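Local atomic coordinates of CurF (PDB entry 2Q35), a protein that probably catalyses, as a crotonase-fold ECH2 domain, the decarboxylation step of beta-branch formation on a polyketide chain. Residues 54-60 with 95-101. The protein carries 1 engineered substitution. Residue numbers count along the deposited sequence, not the author numbering.
Sequences TGYGNYF and AAMQGHS
Adjacent parallel strands 50-54 and 93-97 end here; in crotonases, loops beyond two such strands usually supply the oxyanion-hole NH groups. Ala-95, extended, sets CB 4.2 Å from Phe-60 CZ. Ala-96 O accepts Thr-54 OG1 (2.8 Å). Met-97, centring an inverse gamma turn, meets the Phe-60 ring face, turned to it by t chi1: Met-97 CG lies 3.6 Å (CH-pi) and SD 4.2 Å (Met-aromatic) from the ring centroid. Gln-98 bonds loop backbone: OE1 accepts Gly-55 N (3.1 Å); NE2 gives to Gly-57 O (2.9 Å) and Tyr-59 O (3.0 Å). Tyr-59 O also accepts Tyr-56 N (3.1 Å), and Tyr-56 O accepts Tyr-59 N (3.0 Å), in a type II' turn with Gly-57 at positive phi. At Gly-99 the chains are closest (CA to Tyr-59 CA 4.0 Å), having no CB to hit backbone 58-60. A parallel bridge joins His-100 to Tyr-59 (CA-CA 4.7 Å): His-100 N to Asn-58 O and Phe-60 N to His-100 O, both 2.8 Å. His-100, chi1 m, points its ring edge at the Tyr-59 face (offset T-shaped, centroids 5.5 Å); ND1 bonds Val-122 N. Ser-101 OG lies 3.3 Å from Phe-60 CD2. Strands 13-18 and 114-118 flank the core strands, 100-102 pairs with 122-124 in a second sheet, and helix 178-192 covers Ala-96 and Gln-98.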
loop_
_atom_site.group_PDB
_atom_site.type_symbol
_atom_site.label_atom_id
_atom_site.label_comp_id
_atom_site.label_asym_id
_atom_site.label_seq_id
_atom_site.Cartn_x
_atom_site.Cartn_y
_atom_site.Cartn_z
ATOM N N THR A 54 6.785 -15.494 20.195
ATOM C CA THR A 54 8.200 -15.537 19.800
ATOM C C THR A 54 8.692 -16.990 19.760
ATOM O O THR A 54 7.998 -17.918 20.213
ATOM C CB THR A 54 9.052 -14.623 20.709
ATOM O OG1 THR A 54 10.298 -14.314 20.061
ATOM C CG2 THR A 54 9.319 -15.260 22.086
ATOM N N GLY A 55 9.888 -17.166 19.205
ATOM C CA GLY A 55 10.563 -18.469 19.134
ATOM C C GLY A 55 11.683 -18.644 20.152
ATOM O O GLY A 55 11.664 -18.062 21.249
ATOM N N TYR A 56 12.673 -19.448 19.766
ATOM C CA TYR A 56 13.845 -19.703 20.591
ATOM C C TYR A 56 15.043 -19.719 19.654
ATOM O O TYR A 56 14.948 -20.168 18.488
ATOM C CB TYR A 56 13.724 -21.082 21.241
ATOM C CG TYR A 56 14.099 -22.212 20.300
ATOM C CD1 TYR A 56 13.160 -22.746 19.408
ATOM C CD2 TYR A 56 15.398 -22.722 20.276
ATOM C CE1 TYR A 56 13.510 -23.766 18.509
ATOM C CE2 TYR A 56 15.752 -23.744 19.383
ATOM C CZ TYR A 56 14.799 -24.258 18.511
ATOM O OH TYR A 56 15.147 -25.276 17.643
ATOM N N GLY A 57 16.184 -19.276 20.169
ATOM C CA GLY A 57 17.423 -19.389 19.402
ATOM C C GLY A 57 17.268 -18.786 18.017
ATOM O O GLY A 57 16.817 -17.643 17.874
ATOM N N ASN A 58 17.626 -19.578 17.013
ATOM C CA ASN A 58 17.705 -19.120 15.624
ATOM C C ASN A 58 16.396 -19.219 14.848
ATOM O O ASN A 58 16.384 -18.886 13.662
ATOM C CB ASN A 58 18.763 -19.923 14.869
ATOM C CG ASN A 58 20.181 -19.547 15.270
ATOM O OD1 ASN A 58 20.445 -18.407 15.657
ATOM N ND2 ASN A 58 21.091 -20.501 15.176
ATOM N N TYR A 59 15.333 -19.691 15.505
ATOM C CA TYR A 59 14.079 -20.035 14.820
ATOM C C TYR A 59 12.866 -19.368 15.429
ATOM O O TYR A 59 12.627 -19.461 16.647
ATOM C CB TYR A 59 13.848 -21.546 14.839
ATOM C CG TYR A 59 14.925 -22.306 14.138
ATOM C CD1 TYR A 59 14.907 -22.441 12.759
ATOM C CD2 TYR A 59 15.982 -22.849 14.857
ATOM C CE1 TYR A 59 15.934 -23.128 12.099
ATOM C CE2 TYR A 59 17.008 -23.540 14.217
ATOM C CZ TYR A 59 16.977 -23.662 12.841
ATOM O OH TYR A 59 17.988 -24.365 12.224
ATOM N N PHE A 60 12.102 -18.699 14.571
ATOM C CA PHE A 60 10.768 -18.294 14.951
ATOM C C PHE A 60 9.817 -19.476 14.680
ATOM O O PHE A 60 9.274 -20.060 15.610
ATOM C CB PHE A 60 10.308 -17.010 14.233
ATOM C CG PHE A 60 8.857 -16.669 14.513
ATOM C CD1 PHE A 60 8.504 -16.118 15.731
ATOM C CD2 PHE A 60 7.837 -16.946 13.564
ATOM C CE1 PHE A 60 7.147 -15.777 16.024
ATOM C CE2 PHE A 60 6.477 -16.641 13.858
ATOM C CZ PHE A 60 6.145 -16.059 15.094
ATOM N N ALA A 95 4.248 -10.359 16.799
ATOM C CA ALA A 95 5.061 -11.532 16.471
ATOM C C ALA A 95 6.500 -11.055 16.492
ATOM O O ALA A 95 6.904 -10.301 15.607
ATOM C CB ALA A 95 4.739 -12.050 15.103
ATOM N N ALA A 96 7.232 -11.516 17.481
ATOM C CA ALA A 96 8.662 -11.141 17.608
ATOM C C ALA A 96 9.473 -12.238 16.929
ATOM O O ALA A 96 9.812 -13.263 17.531
ATOM C CB ALA A 96 9.059 -10.980 19.086
ATOM N N MET A 97 9.700 -12.064 15.634
ATOM C CA MET A 97 10.327 -13.105 14.846
ATOM C C MET A 97 11.853 -12.905 14.958
ATOM O O MET A 97 12.489 -12.363 14.056
ATOM C CB MET A 97 9.828 -13.072 13.411
ATOM C CG MET A 97 8.317 -13.226 13.312
ATOM S SD MET A 97 7.739 -13.662 11.642
ATOM C CE MET A 97 8.595 -12.432 10.649
ATOM N N GLN A 98 12.390 -13.370 16.078
ATOM C CA GLN A 98 13.833 -13.184 16.386
ATOM C C GLN A 98 14.719 -14.133 15.584
ATOM O O GLN A 98 15.957 -13.984 15.561
ATOM C CB GLN A 98 14.072 -13.333 17.902
ATOM C CG GLN A 98 14.413 -14.746 18.443
ATOM C CD GLN A 98 13.453 -15.857 18.022
ATOM O OE1 GLN A 98 12.236 -15.644 17.841
ATOM N NE2 GLN A 98 14.000 -17.054 17.843
ATOM N N GLY A 99 14.088 -15.151 15.014
ATOM C CA GLY A 99 14.724 -16.176 14.192
ATOM C C GLY A 99 14.075 -16.360 12.830
ATOM O O GLY A 99 13.259 -15.542 12.392
ATOM N N HIS A 100 14.467 -17.428 12.142
ATOM C CA HIS A 100 14.039 -17.634 10.776
ATOM C C HIS A 100 12.543 -17.948 10.795
ATOM O O HIS A 100 12.024 -18.490 11.779
ATOM C CB HIS A 100 14.730 -18.851 10.184
ATOM C CG HIS A 100 16.222 -18.830 10.306
ATOM N ND1 HIS A 100 16.999 -17.831 9.762
ATOM C CD2 HIS A 100 17.079 -19.720 10.854
ATOM C CE1 HIS A 100 18.276 -18.093 9.996
ATOM N NE2 HIS A 100 18.351 -19.227 10.670
ATOM N N SER A 101 11.890 -17.637 9.683
ATOM C CA SER A 101 10.480 -18.055 9.489
ATOM C C SER A 101 10.277 -18.535 8.060
ATOM O O SER A 101 10.474 -17.764 7.108
ATOM C CB SER A 101 9.558 -16.863 9.759
ATOM O OG SER A 101 9.800 -16.273 11.019
#